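Local coordinates for endo-beta-mannanase (Rhizomucor miehei, PDB 4QP0), which probably hydrolyses internal beta-1,4-mannosidic linkages in mannans, galactomannans and glucomannans, as a secreted fungal enzyme of glycoside hydrolase family 5, at residues Tyr20-Asn25 against Thr347-His352; Phe66-Ser71 against Lys75-Asp80; Tyr91-Ala96 against Asp164-Gly169; Tyr231-Gly236 against Ser268-Gln273. All coordinates share one frame; numbering follows the deposited sequence.

Contact 1: residues Tyr20-Asn25 against Thr347-His352; sequences YFEGTN and TTVTNH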
loop_
_atom_site.group_PDB
_atom_site.type_symbol
_atom_site.label_atom_id
_atom_site.label_comp_id
_atom_site.label_asym_id
_atom_site.label_seq_id
_atom_site.Cartn_x
_atom_site.Cartn_y
_atom_site.Cartn_z
ATOM N N TYR A 20 1.846 -10.879 -13.948
ATOM C CA TYR A 20 0.513 -10.304 -13.744
ATOM C C TYR A 20 -0.133 -11.044 -12.583
ATOM O O TYR A 20 -0.064 -12.269 -12.518
ATOM C CB TYR A 20 -0.371 -10.451 -14.993
ATOM C CG TYR A 20 0.072 -9.643 -16.191
ATOM C CD1 TYR A 20 -0.343 -8.326 -16.364
ATOM C CD2 TYR A 20 0.892 -10.203 -17.167
ATOM C CE1 TYR A 20 0.060 -7.579 -17.461
ATOM C CE2 TYR A 20 1.295 -9.469 -18.275
ATOM C CZ TYR A 20 0.879 -8.156 -18.412
ATOM O OH TYR A 20 1.282 -7.425 -19.505
ATOM N N PHE A 21 -0.755 -10.302 -11.666
ATOM C CA PHE A 21 -1.401 -10.924 -10.526
ATOM C C PHE A 21 -2.617 -10.164 -10.019
ATOM O O PHE A 21 -2.748 -8.961 -10.240
ATOM C CB PHE A 21 -0.400 -11.139 -9.392
ATOM C CG PHE A 21 0.197 -9.866 -8.842
ATOM C CD1 PHE A 21 -0.392 -9.213 -7.766
ATOM C CD2 PHE A 21 1.370 -9.337 -9.383
ATOM C CE1 PHE A 21 0.172 -8.054 -7.246
ATOM C CE2 PHE A 21 1.935 -8.182 -8.867
ATOM C CZ PHE A 21 1.333 -7.541 -7.798
ATOM N N GLU A 22 -3.517 -10.889 -9.362
ATOM C CA GLU A 22 -4.442 -10.278 -8.424
ATOM C C GLU A 22 -3.867 -10.532 -7.036
ATOM O O GLU A 22 -3.547 -11.666 -6.695
ATOM C CB GLU A 22 -5.849 -10.867 -8.544
ATOM C CG GLU A 22 -6.839 -10.295 -7.535
ATOM C CD GLU A 22 -8.158 -11.043 -7.511
ATOM O OE1 GLU A 22 -8.426 -11.813 -8.459
ATOM O OE2 GLU A 22 -8.933 -10.865 -6.546
ATOM N N GLY A 23 -3.699 -9.474 -6.253
ATOM C CA GLY A 23 -3.234 -9.612 -4.884
ATOM C C GLY A 23 -4.359 -9.263 -3.939
ATOM O O GLY A 23 -5.496 -9.126 -4.368
ATOM N N THR A 24 -4.047 -9.114 -2.655
ATOM C CA THR A 24 -5.051 -8.689 -1.684
ATOM C C THR A 24 -4.454 -7.797 -0.595
ATOM O O THR A 24 -3.245 -7.598 -0.547
ATOM C CB THR A 24 -5.811 -9.885 -1.065
ATOM O OG1 THR A 24 -6.902 -9.396 -0.279
ATOM C CG2 THR A 24 -4.904 -10.740 -0.187
ATOM N N ASN A 25 -5.322 -7.235 0.246
ATOM C CA ASN A 25 -4.901 -6.476 1.417
ATOM C C ASN A 25 -5.243 -7.215 2.700
ATOM O O ASN A 25 -6.241 -7.952 2.759
ATOM C CB ASN A 25 -5.549 -5.093 1.453
ATOM C CG ASN A 25 -4.898 -4.112 0.500
ATOM O OD1 ASN A 25 -4.095 -3.270 0.913
ATOM N ND2 ASN A 25 -5.243 -4.211 -0.781
ATOM N N THR A 347 -16.376 -15.560 -8.524
ATOM C CA THR A 347 -16.706 -14.402 -9.343
ATOM C C THR A 347 -16.288 -13.057 -8.725
ATOM O O THR A 347 -16.211 -12.058 -9.433
ATOM C CB THR A 347 -18.182 -14.404 -9.808
ATOM O OG1 THR A 347 -19.051 -14.440 -8.676
ATOM C CG2 THR A 347 -18.451 -15.616 -10.693
ATOM N N THR A 348 -16.003 -13.042 -7.426
ATOM C CA THR A 348 -15.467 -11.841 -6.774
ATOM C C THR A 348 -13.935 -11.790 -6.820
ATOM O O THR A 348 -13.340 -10.710 -6.876
ATOM C CB THR A 348 -15.930 -11.713 -5.302
ATOM O OG1 THR A 348 -15.615 -12.908 -4.582
ATOM C CG2 THR A 348 -17.424 -11.477 -5.215
ATOM N N VAL A 349 -13.298 -12.961 -6.795
ATOM C CA VAL A 349 -11.854 -13.036 -6.559
ATOM C C VAL A 349 -11.154 -14.057 -7.449
ATOM O O VAL A 349 -10.123 -13.751 -8.054
ATOM C CB VAL A 349 -11.554 -13.384 -5.084
ATOM C CG1 VAL A 349 -10.076 -13.692 -4.891
ATOM C CG2 VAL A 349 -11.987 -12.258 -4.151
ATOM N N THR A 350 -11.726 -15.259 -7.526
ATOM C CA THR A 350 -11.030 -16.430 -8.073
ATOM C C THR A 350 -10.847 -16.419 -9.590
ATOM O O THR A 350 -9.723 -16.605 -10.078
ATOM C CB THR A 350 -11.654 -17.753 -7.550
ATOM O OG1 THR A 350 -10.954 -18.153 -6.370
ATOM C CG2 THR A 350 -11.584 -18.890 -8.571
ATOM N N ASN A 351 -11.934 -16.193 -10.328
ATOM C CA ASN A 351 -11.869 -16.136 -11.787
ATOM C C ASN A 351 -10.758 -15.222 -12.277
ATOM O O ASN A 351 -10.024 -15.573 -13.198
ATOM C CB ASN A 351 -13.212 -15.704 -12.378
ATOM C CG ASN A 351 -14.253 -16.814 -12.329
ATOM O OD1 ASN A 351 -13.967 -17.948 -11.918
ATOM N ND2 ASN A 351 -15.475 -16.487 -12.741
ATOM N N HIS A 352 -10.632 -14.062 -11.635
ATOM C CA HIS A 352 -9.653 -13.061 -12.029
ATOM C C HIS A 352 -8.251 -13.418 -11.636
ATOM O O HIS A 352 -7.309 -13.131 -12.381
ATOM C CB HIS A 352 -10.027 -11.705 -11.450
ATOM C CG HIS A 352 -9.110 -10.584 -11.872
ATOM N ND1 HIS A 352 -8.906 -10.260 -13.163
ATOM C CD2 HIS A 352 -8.346 -9.694 -11.116
ATOM C CE1 HIS A 352 -8.055 -9.217 -13.230
ATOM N NE2 HIS A 352 -7.713 -8.875 -11.976
#
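Glu22 reaches Val349 and His352 because its CG stands anti to the backbone N (chi1 177°) and the chain runs on extended at chi2. The carboxylate is thus carried straight out from strand 21-25 to the side of helix 347-352. On the helix, His352 also has CG anti to its backbone N (chi1 -177°), which brings the ring back toward the strand. Glu22 OE1 lies 2.6 Å from Val349 O. Two oxygens so close suggest that the carboxyl group is protonated, though this is not settled. The other oxygen, Glu22 OE2, sits 3.5 Å from the methyl Val349 CG1, and the two side chains cross at about a right angle. Glu22 OE1 also meets the edge of the imidazole near its plane, 3.4 Å from His352 CD2. The carboxylate and ring planes are turned 37° apart. Both ring nitrogens of His352 are engaged elsewhere: ND1 bonds Glu314 and NE2 bonds Asp321. These two acids fix the rotation of the ring and could favour a charged imidazole. Gln310 and Phe323 also pack on Glu22. This is strand-to-helix packing in a TIM barrel: a strand of the parallel barrel sheet is covered from outside by the C-terminal helix 345-358.

Contact 2: residues Phe66-Ser71 against Lys75-Asp80; sequences FQQWDS and KMVIND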
loop_
_atom_site.group_PDB
_atom_site.type_symbol
_atom_site.label_atom_id
_atom_site.label_comp_id
_atom_site.label_asym_id
_atom_site.label_seq_id
_atom_site.Cartn_x
_atom_site.Cartn_y
_atom_site.Cartn_z
ATOM N N PHE A 66 5.020 -0.412 16.948
ATOM C CA PHE A 66 6.349 -0.389 16.323
ATOM C C PHE A 66 7.104 0.901 16.627
ATOM O O PHE A 66 8.327 0.886 16.734
ATOM C CB PHE A 66 6.287 -0.632 14.805
ATOM C CG PHE A 66 5.623 -1.930 14.414
ATOM C CD1 PHE A 66 5.652 -3.037 15.254
ATOM C CD2 PHE A 66 4.988 -2.051 13.178
ATOM C CE1 PHE A 66 5.035 -4.227 14.880
ATOM C CE2 PHE A 66 4.370 -3.237 12.804
ATOM C CZ PHE A 66 4.399 -4.328 13.656
ATOM N N GLN A 67 6.370 2.009 16.736
ATOM C CA GLN A 67 6.938 3.300 17.140
ATOM C C GLN A 67 6.092 3.939 18.227
ATOM O O GLN A 67 4.913 3.614 18.384
ATOM C CB GLN A 67 7.005 4.271 15.971
ATOM C CG GLN A 67 8.203 4.127 15.064
ATOM C CD GLN A 67 7.990 4.852 13.747
ATOM O OE1 GLN A 67 7.065 4.538 12.985
ATOM N NE2 GLN A 67 8.847 5.820 13.468
ATOM N N GLN A 68 6.699 4.872 18.951
ATOM C CA GLN A 68 6.081 5.490 20.115
ATOM C C GLN A 68 6.964 6.629 20.614
ATOM O O GLN A 68 8.192 6.566 20.525
ATOM C CB GLN A 68 5.847 4.428 21.196
ATOM C CG GLN A 68 5.941 4.874 22.642
ATOM C CD GLN A 68 5.810 3.707 23.604
ATOM O OE1 GLN A 68 4.845 2.938 23.544
ATOM N NE2 GLN A 68 6.783 3.569 24.497
ATOM N N TRP A 69 6.324 7.681 21.113
ATOM C CA TRP A 69 7.037 8.820 21.652
ATOM C C TRP A 69 7.400 8.585 23.085
ATOM O O TRP A 69 6.577 8.131 23.882
ATOM C CB TRP A 69 6.199 10.075 21.535
ATOM C CG TRP A 69 6.968 11.304 21.932
ATOM C CD1 TRP A 69 6.864 12.028 23.117
ATOM C CD2 TRP A 69 8.019 11.983 21.162
ATOM N NE1 TRP A 69 7.740 13.088 23.126
ATOM C CE2 TRP A 69 8.464 13.118 21.987
ATOM C CE3 TRP A 69 8.605 11.782 19.916
ATOM C CZ2 TRP A 69 9.451 13.996 21.559
ATOM C CZ3 TRP A 69 9.601 12.673 19.497
ATOM C CH2 TRP A 69 10.013 13.751 20.300
ATOM N N ASP A 70 8.647 8.894 23.422
ATOM C CA ASP A 70 9.114 8.803 24.800
ATOM C C ASP A 70 9.187 10.202 25.409
ATOM O O ASP A 70 10.084 10.990 25.086
ATOM C CB ASP A 70 10.476 8.106 24.860
ATOM C CG ASP A 70 10.744 7.456 26.204
ATOM O OD1 ASP A 70 9.940 7.638 27.148
ATOM O OD2 ASP A 70 11.771 6.754 26.310
ATOM N N SER A 71 8.223 10.504 26.279
ATOM C CA SER A 71 8.116 11.823 26.912
ATOM C C SER A 71 9.271 12.111 27.874
ATOM O O SER A 71 9.613 13.274 28.109
ATOM C CB SER A 71 6.758 11.986 27.611
ATOM O OG SER A 71 6.362 10.793 28.270
ATOM N N LYS A 75 12.431 11.342 22.556
ATOM C CA LYS A 75 12.825 10.593 21.368
ATOM C C LYS A 75 11.694 9.726 20.819
ATOM O O LYS A 75 10.825 9.263 21.563
ATOM C CB LYS A 75 14.061 9.729 21.681
ATOM C CG LYS A 75 14.778 9.142 20.468
ATOM C CD LYS A 75 15.471 10.214 19.638
ATOM C CE LYS A 75 15.761 9.712 18.233
ATOM N NZ LYS A 75 16.344 10.778 17.371
ATOM N N MET A 76 11.705 9.533 19.503
ATOM C CA MET A 76 10.854 8.534 18.875
ATOM C C MET A 76 11.580 7.198 18.978
ATOM O O MET A 76 12.608 6.989 18.331
ATOM C CB MET A 76 10.558 8.894 17.415
ATOM C CG MET A 76 9.481 8.032 16.763
ATOM S SD MET A 76 7.839 8.161 17.506
ATOM C CE MET A 76 7.307 9.755 16.884
ATOM N N VAL A 77 11.047 6.310 19.812
ATOM C CA VAL A 77 11.673 5.007 20.050
ATOM C C VAL A 77 11.001 3.880 19.262
ATOM O O VAL A 77 9.797 3.941 18.977
ATOM C CB VAL A 77 11.773 4.666 21.559
ATOM C CG1 VAL A 77 12.604 5.719 22.279
ATOM C CG2 VAL A 77 10.397 4.534 22.195
ATOM N N ILE A 78 11.796 2.867 18.912
ATOM C CA ILE A 78 11.353 1.756 18.060
ATOM C C ILE A 78 11.310 0.448 18.852
ATOM O O ILE A 78 12.181 0.192 19.680
ATOM C CB ILE A 78 12.272 1.604 16.824
ATOM C CG1 ILE A 78 12.244 2.886 15.973
ATOM C CG2 ILE A 78 11.877 0.385 15.995
ATOM C CD1 ILE A 78 13.325 2.971 14.912
ATOM N N ASN A 79 10.303 -0.380 18.575
ATOM C CA ASN A 79 10.067 -1.621 19.316
ATOM C C ASN A 79 10.522 -2.887 18.600
ATOM O O ASN A 79 9.848 -3.375 17.689
ATOM C CB ASN A 79 8.583 -1.740 19.674
ATOM C CG ASN A 79 8.288 -2.919 20.584
ATOM O OD1 ASN A 79 9.182 -3.439 21.261
ATOM N ND2 ASN A 79 7.023 -3.347 20.611
ATOM N N ASP A 80 11.644 -3.439 19.053
ATOM C CA ASP A 80 12.193 -4.669 18.483
ATOM C C ASP A 80 11.670 -5.934 19.165
ATOM O O ASP A 80 12.115 -7.036 18.836
ATOM C CB ASP A 80 13.724 -4.657 18.555
ATOM C CG ASP A 80 14.356 -3.573 17.683
ATOM O OD1 ASP A 80 14.043 -3.501 16.470
ATOM O OD2 ASP A 80 15.190 -2.810 18.216
#
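Gln68 and Val77 lie at the middle of an antiparallel beta hairpin made by strands 67-70 and 75-78, a two-stranded sheet separate from the barrel sheet. Backbone bonds carry the pairing. Gln68 and Val77 form a hydrogen-bonded pair: Val77 N donates to Gln68 O at 3.0 Å, while the return bond from Gln68 N to Val77 O is weak. Toward the turn, Asp70 N donates to Lys75 O at 2.9 Å. At the other end, Asn79 N donates to Phe66 O at 3.0 Å, from 39° above the carbonyl plane. Phe66 O also receives a CA-H...O contact from Ile78. Gln67 with Ile78 and Trp69 with Met76 are non-hydrogen-bonded pairs.

Side-chain contacts lie on both faces. Asp70 CB meets Val77 CG1 on one. Gln67, Trp69, Met76 and Ile78 occupy the other, which helices 116-124 and 136-151 cover. There Gln67 crosses Met76 at about a right angle, and its NE2 bonds Tyr120 OH. Met76 is bent at chi2 (63°) and chi3, which brings its methyl CE to 3.9 Å from Trp69 CE3. The indole also lies against the opposite backbone: Lys75 O sits over one ring face, offset toward the rim, 3.7 Å from Trp69 CE3.

Contact 3: residues Tyr91-Ala96 against Asp164-Gly169; sequences YIIQQA and DPTIFG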
loop_
_atom_site.group_PDB
_atom_site.type_symbol
_atom_site.label_atom_id
_atom_site.label_comp_id
_atom_site.label_asym_id
_atom_site.label_seq_id
_atom_site.Cartn_x
_atom_site.Cartn_y
_atom_site.Cartn_z
ATOM N N TYR A 91 7.785 -12.845 11.750
ATOM C CA TYR A 91 6.952 -14.029 11.630
ATOM C C TYR A 91 6.084 -13.975 10.378
ATOM O O TYR A 91 5.877 -14.995 9.716
ATOM C CB TYR A 91 6.108 -14.238 12.889
ATOM C CG TYR A 91 5.277 -15.504 12.841
ATOM C CD1 TYR A 91 5.849 -16.755 13.091
ATOM C CD2 TYR A 91 3.916 -15.454 12.528
ATOM C CE1 TYR A 91 5.086 -17.917 13.037
ATOM C CE2 TYR A 91 3.147 -16.610 12.470
ATOM C CZ TYR A 91 3.733 -17.832 12.727
ATOM O OH TYR A 91 2.960 -18.967 12.668
ATOM N N ILE A 92 5.591 -12.783 10.047
ATOM C CA ILE A 92 4.781 -12.599 8.843
ATOM C C ILE A 92 5.591 -12.931 7.589
ATOM O O ILE A 92 5.143 -13.716 6.743
ATOM C CB ILE A 92 4.179 -11.181 8.763
ATOM C CG1 ILE A 92 3.073 -11.027 9.807
ATOM C CG2 ILE A 92 3.617 -10.907 7.373
ATOM C CD1 ILE A 92 2.709 -9.587 10.114
ATOM N N ILE A 93 6.790 -12.359 7.494
ATOM C CA ILE A 93 7.694 -12.606 6.367
ATOM C C ILE A 93 8.013 -14.090 6.222
ATOM O O ILE A 93 8.192 -14.579 5.108
ATOM C CB ILE A 93 9.023 -11.833 6.516
ATOM C CG1 ILE A 93 8.772 -10.333 6.723
ATOM C CG2 ILE A 93 9.921 -12.045 5.300
ATOM C CD1 ILE A 93 10.024 -9.560 7.092
ATOM N N GLN A 94 8.101 -14.785 7.355
ATOM C CA GLN A 94 8.478 -16.196 7.393
ATOM C C GLN A 94 7.373 -17.064 6.788
ATOM O O GLN A 94 7.636 -17.886 5.914
ATOM C CB GLN A 94 8.764 -16.630 8.832
ATOM C CG GLN A 94 9.352 -18.027 8.950
ATOM C CD GLN A 94 9.248 -18.591 10.354
ATOM O OE1 GLN A 94 10.243 -19.047 10.923
ATOM N NE2 GLN A 94 8.044 -18.567 10.921
ATOM N N GLN A 95 6.147 -16.852 7.260
ATOM C CA GLN A 95 4.980 -17.575 6.774
ATOM C C GLN A 95 4.647 -17.208 5.336
ATOM O O GLN A 95 4.145 -18.054 4.579
ATOM C CB GLN A 95 3.770 -17.331 7.679
ATOM C CG GLN A 95 3.916 -17.884 9.088
ATOM C CD GLN A 95 4.485 -19.285 9.114
ATOM O OE1 GLN A 95 5.400 -19.577 9.886
ATOM N NE2 GLN A 95 3.957 -20.159 8.261
ATOM N N ALA A 96 4.933 -15.960 4.956
ATOM C CA ALA A 96 4.780 -15.551 3.559
ATOM C C ALA A 96 5.699 -16.392 2.670
ATOM O O ALA A 96 5.224 -17.076 1.751
ATOM C CB ALA A 96 5.058 -14.066 3.389
ATOM N N ASP A 164 15.721 -9.445 1.558
ATOM C CA ASP A 164 14.708 -10.495 1.540
ATOM C C ASP A 164 13.817 -10.523 0.282
ATOM O O ASP A 164 12.938 -9.682 0.132
ATOM C CB ASP A 164 13.844 -10.428 2.804
ATOM C CG ASP A 164 13.291 -11.782 3.191
ATOM O OD1 ASP A 164 13.025 -12.600 2.284
ATOM O OD2 ASP A 164 13.135 -12.039 4.404
ATOM N N PRO A 165 14.030 -11.511 -0.606
ATOM C CA PRO A 165 13.233 -11.755 -1.829
ATOM C C PRO A 165 11.742 -11.968 -1.590
ATOM O O PRO A 165 10.948 -11.848 -2.531
ATOM C CB PRO A 165 13.831 -13.048 -2.383
ATOM C CG PRO A 165 14.451 -13.711 -1.196
ATOM C CD PRO A 165 15.041 -12.564 -0.421
ATOM N N THR A 166 11.368 -12.279 -0.352
ATOM C CA THR A 166 9.962 -12.443 0.025
ATOM C C THR A 166 9.192 -11.121 -0.026
ATOM O O THR A 166 7.986 -11.102 -0.292
ATOM C CB THR A 166 9.834 -13.049 1.433
ATOM O OG1 THR A 166 10.727 -14.168 1.563
ATOM C CG2 THR A 166 8.416 -13.493 1.683
ATOM N N ILE A 167 9.898 -10.024 0.235
ATOM C CA ILE A 167 9.330 -8.689 0.147
ATOM C C ILE A 167 9.255 -8.254 -1.314
ATOM O O ILE A 167 10.265 -8.271 -2.033
ATOM C CB ILE A 167 10.158 -7.669 0.974
ATOM C CG1 ILE A 167 10.053 -7.991 2.464
ATOM C CG2 ILE A 167 9.683 -6.245 0.727
ATOM C CD1 ILE A 167 11.145 -7.362 3.298
ATOM N N PHE A 168 8.046 -7.874 -1.735
ATOM C CA PHE A 168 7.766 -7.378 -3.084
ATOM C C PHE A 168 8.392 -6.007 -3.270
ATOM O O PHE A 168 9.099 -5.766 -4.253
ATOM C CB PHE A 168 6.257 -7.279 -3.287
ATOM C CG PHE A 168 5.834 -6.953 -4.693
ATOM C CD1 PHE A 168 5.285 -7.936 -5.507
ATOM C CD2 PHE A 168 5.927 -5.649 -5.188
ATOM C CE1 PHE A 168 4.872 -7.645 -6.798
ATOM C CE2 PHE A 168 5.514 -5.353 -6.478
ATOM C CZ PHE A 168 4.982 -6.354 -7.282
ATOM N N GLY A 169 8.120 -5.103 -2.332
ATOM C CA GLY A 169 8.638 -3.755 -2.425
ATOM C C GLY A 169 8.118 -2.898 -1.303
ATOM O O GLY A 169 7.190 -3.289 -0.600
#
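Ile93 meets Asp164 and Thr166 through its CG2 branch. That methyl lies 3.3 Å from Asp164 OD2 and 4.0 Å from Thr166 CB. Thr166 in turn puts its methyl CG2 against the helix, 3.6 Å from Ile93 O and 3.8 Å from Ala96 CB. Thr166 OG1 stands beside the backbone N (chi1 -46°), which leaves the methyl CG2 anti to that nitrogen and turned to the helix.

The next shell holds the two loop side chains together. Asp164 OD1 accepts two bonds from Thr166, at 2.9 Å from Thr166 OG1 and 3.1 Å from Thr166 N. The hydroxyl comes on the syn side and the amide on the anti side, both from the same face of the carboxylate plane. The bond from the amide makes an Asx turn. It lies within a type I beta turn from Asp164 to Ile167, closed by Ile167 N on Asp164 O.

In the TIM barrel this turn leads into strand 167-171, and the helix is 87-98, on the outside of the barrel. Strand 102-106 pairs with 167-171, and its Leu103 packs on Ala96. Phe41 of helix 34-47 covers Ala96 as well. Tyr161 packs on Ile93, and His213 NE2 bonds Asp164 O.

Contact 4: residues Tyr231-Gly236 against Ser268-Gln273; sequences YEYNGG and SSWSVQ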
loop_
_atom_site.group_PDB
_atom_site.type_symbol
_atom_site.label_atom_id
_atom_site.label_comp_id
_atom_site.label_asym_id
_atom_site.label_seq_id
_atom_site.Cartn_x
_atom_site.Cartn_y
_atom_site.Cartn_z
ATOM N N TYR A 231 -12.197 15.894 -8.150
ATOM C CA TYR A 231 -11.129 16.052 -7.160
ATOM C C TYR A 231 -9.966 15.082 -7.411
ATOM O O TYR A 231 -8.799 15.392 -7.145
ATOM C CB TYR A 231 -11.722 15.829 -5.766
ATOM C CG TYR A 231 -10.832 16.184 -4.591
ATOM C CD1 TYR A 231 -10.484 17.504 -4.328
ATOM C CD2 TYR A 231 -10.375 15.192 -3.715
ATOM C CE1 TYR A 231 -9.685 17.827 -3.242
ATOM C CE2 TYR A 231 -9.581 15.504 -2.629
ATOM C CZ TYR A 231 -9.239 16.824 -2.402
ATOM O OH TYR A 231 -8.456 17.140 -1.326
ATOM N N GLU A 232 -10.316 13.917 -7.945
ATOM C CA GLU A 232 -9.392 12.820 -8.211
ATOM C C GLU A 232 -8.526 13.041 -9.464
ATOM O O GLU A 232 -7.534 12.333 -9.667
ATOM C CB GLU A 232 -10.189 11.505 -8.335
ATOM C CG GLU A 232 -10.888 11.055 -7.054
ATOM C CD GLU A 232 -12.113 11.892 -6.712
ATOM O OE1 GLU A 232 -12.596 12.643 -7.593
ATOM O OE2 GLU A 232 -12.598 11.797 -5.561
ATOM N N TYR A 233 -8.893 14.022 -10.288
ATOM C CA TYR A 233 -8.191 14.306 -11.546
ATOM C C TYR A 233 -7.502 15.669 -11.624
ATOM O O TYR A 233 -6.600 15.858 -12.447
ATOM C CB TYR A 233 -9.162 14.215 -12.708
ATOM C CG TYR A 233 -9.522 12.816 -13.132
ATOM C CD1 TYR A 233 -8.733 12.129 -14.044
ATOM C CD2 TYR A 233 -10.669 12.191 -12.647
ATOM C CE1 TYR A 233 -9.060 10.849 -14.453
ATOM C CE2 TYR A 233 -11.016 10.907 -13.058
ATOM C CZ TYR A 233 -10.200 10.243 -13.960
ATOM O OH TYR A 233 -10.519 8.977 -14.380
ATOM N N ASN A 234 -7.923 16.618 -10.789
ATOM C CA ASN A 234 -7.499 18.011 -10.952
ATOM C C ASN A 234 -6.431 18.518 -9.972
ATOM O O ASN A 234 -6.128 19.712 -9.942
ATOM C CB ASN A 234 -8.719 18.950 -10.971
ATOM C CG ASN A 234 -9.373 19.115 -9.608
ATOM O OD1 ASN A 234 -8.767 18.861 -8.559
ATOM N ND2 ASN A 234 -10.624 19.557 -9.619
ATOM N N GLY A 235 -5.874 17.618 -9.175
ATOM C CA GLY A 235 -4.832 17.980 -8.231
ATOM C C GLY A 235 -5.321 18.694 -6.987
ATOM O O GLY A 235 -4.531 19.311 -6.277
ATOM N N GLY A 236 -6.620 18.603 -6.718
ATOM C CA GLY A 236 -7.201 19.208 -5.524
ATOM C C GLY A 236 -6.675 18.619 -4.227
ATOM O O GLY A 236 -6.545 19.332 -3.223
ATOM N N SER A 268 -22.278 3.524 -12.496
ATOM C CA SER A 268 -21.918 4.354 -13.656
ATOM C C SER A 268 -20.606 3.941 -14.354
ATOM O O SER A 268 -20.062 2.858 -14.106
ATOM C CB SER A 268 -21.856 5.831 -13.237
ATOM O OG SER A 268 -20.752 6.080 -12.377
ATOM N N SER A 269 -20.103 4.819 -15.223
ATOM C CA SER A 269 -18.885 4.549 -15.988
ATOM C C SER A 269 -17.587 5.150 -15.406
ATOM O O SER A 269 -16.501 4.915 -15.949
ATOM C CB SER A 269 -19.066 5.008 -17.441
ATOM O OG SER A 269 -19.568 6.329 -17.489
ATOM N N TRP A 270 -17.692 5.902 -14.310
ATOM C CA TRP A 270 -16.536 6.620 -13.752
ATOM C C TRP A 270 -15.426 5.703 -13.324
ATOM O O TRP A 270 -14.248 6.008 -13.530
ATOM C CB TRP A 270 -16.965 7.507 -12.587
ATOM C CG TRP A 270 -15.891 8.457 -12.097
ATOM C CD1 TRP A 270 -15.701 9.792 -12.464
ATOM C CD2 TRP A 270 -14.826 8.178 -11.118
ATOM N NE1 TRP A 270 -14.626 10.337 -11.801
ATOM C CE2 TRP A 270 -14.056 9.427 -10.980
ATOM C CE3 TRP A 270 -14.449 7.065 -10.373
ATOM C CZ2 TRP A 270 -12.963 9.529 -10.129
ATOM C CZ3 TRP A 270 -13.342 7.181 -9.516
ATOM C CH2 TRP A 270 -12.618 8.383 -9.402
ATOM N N SER A 271 -15.800 4.564 -12.744
ATOM C CA SER A 271 -14.844 3.622 -12.182
ATOM C C SER A 271 -14.069 2.876 -13.257
ATOM O O SER A 271 -12.853 2.726 -13.149
ATOM C CB SER A 271 -15.547 2.633 -11.245
ATOM O OG SER A 271 -15.944 3.265 -10.038
ATOM N N VAL A 272 -14.775 2.401 -14.283
ATOM C CA VAL A 272 -14.122 1.785 -15.420
ATOM C C VAL A 272 -13.197 2.801 -16.075
ATOM O O VAL A 272 -12.048 2.498 -16.374
ATOM C CB VAL A 272 -15.133 1.277 -16.459
ATOM C CG1 VAL A 272 -14.415 0.861 -17.732
ATOM C CG2 VAL A 272 -15.942 0.118 -15.901
ATOM N N GLN A 273 -13.700 4.007 -16.304
ATOM C CA GLN A 273 -12.865 5.082 -16.857
ATOM C C GLN A 273 -11.628 5.357 -15.993
ATOM O O GLN A 273 -10.567 5.677 -16.517
ATOM C CB GLN A 273 -13.678 6.367 -17.064
ATOM C CG GLN A 273 -12.909 7.488 -17.745
ATOM C CD GLN A 273 -12.847 7.310 -19.251
ATOM O OE1 GLN A 273 -13.838 7.531 -19.941
ATOM N NE2 GLN A 273 -11.677 6.936 -19.768
HETATM O O HOH W 1 -13.010 8.432 -14.328
#
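Trp270 and Tyr233 bring together a loop and the first turn of helix 270-284 at the periphery of the TIM barrel. Tyr231-Gly236 is part of the loop between strand 214-216 and helix 241-245. The two ring planes are steeply inclined, at 83° between the Tyr233 ring and the five-membered ring of Trp270. Their centroids are 5.9 Å apart, and the geometry is oblique. The side chains run past each other in opposite directions. The touching atoms are Tyr233 CE2 and Trp270 CZ2, 3.8 Å apart. Trp270 CE2 lies in the plane of the tyrosine ring, at its edge. Trp270 gets there with CG anti to the backbone N (chi1 -170°), which carries the indole from the helix toward the loop.

Glu232 meets the same indole atom, along the ring edge. Its CB lies in the indole plane, 3.8 Å from Trp270 CZ2. CG follows along the ring, 4.0 Å from Trp270 CH2. The bend at chi2 (73°) then turns the carboxylate back, with Glu232 OE1 4.0 Å from Trp270 CZ2. The carboxylate plane is nearly perpendicular to the indole.

Outside residues fix both rings. Trp270 NE1 bonds Asp230, the residue before Tyr231. Trp274 stacks on Trp270, and Lys264 makes a cation-pi contact with Trp270. Trp274 also meets Tyr233 edge-to-face, and Tyr233 OH bonds Asp277.

The tyrosine hydroxyl has a further link to the helix through a bridging water, which also lies over one face of the indole near its rim. This water donates to Tyr233 OH at 2.6 Å and to Trp270 O at 2.8 Å.

In the fold
Contact 1 joins strand 17-25 near the start of the chain to the last helix, 345-358. The other three contacts are nested inside the span it closes and follow in series: contact 2, contact 3, contact 4. Contacts 1 and 3 reach the same barrel sheet. Their centres are 20 Å apart, and they touch where Phe21 CE2 packs on Phe168 CE1 at 3.6 Å. Contact 2 is a separate hairpin; its strand 75-78 is followed by helix 87-98 of contact 3. Contacts 2 and 4 lie on opposite sides of the chain's centre, about 39 Å apart between centres. Contact 1 thus packs the last helix on a barrel strand from near the start of the chain.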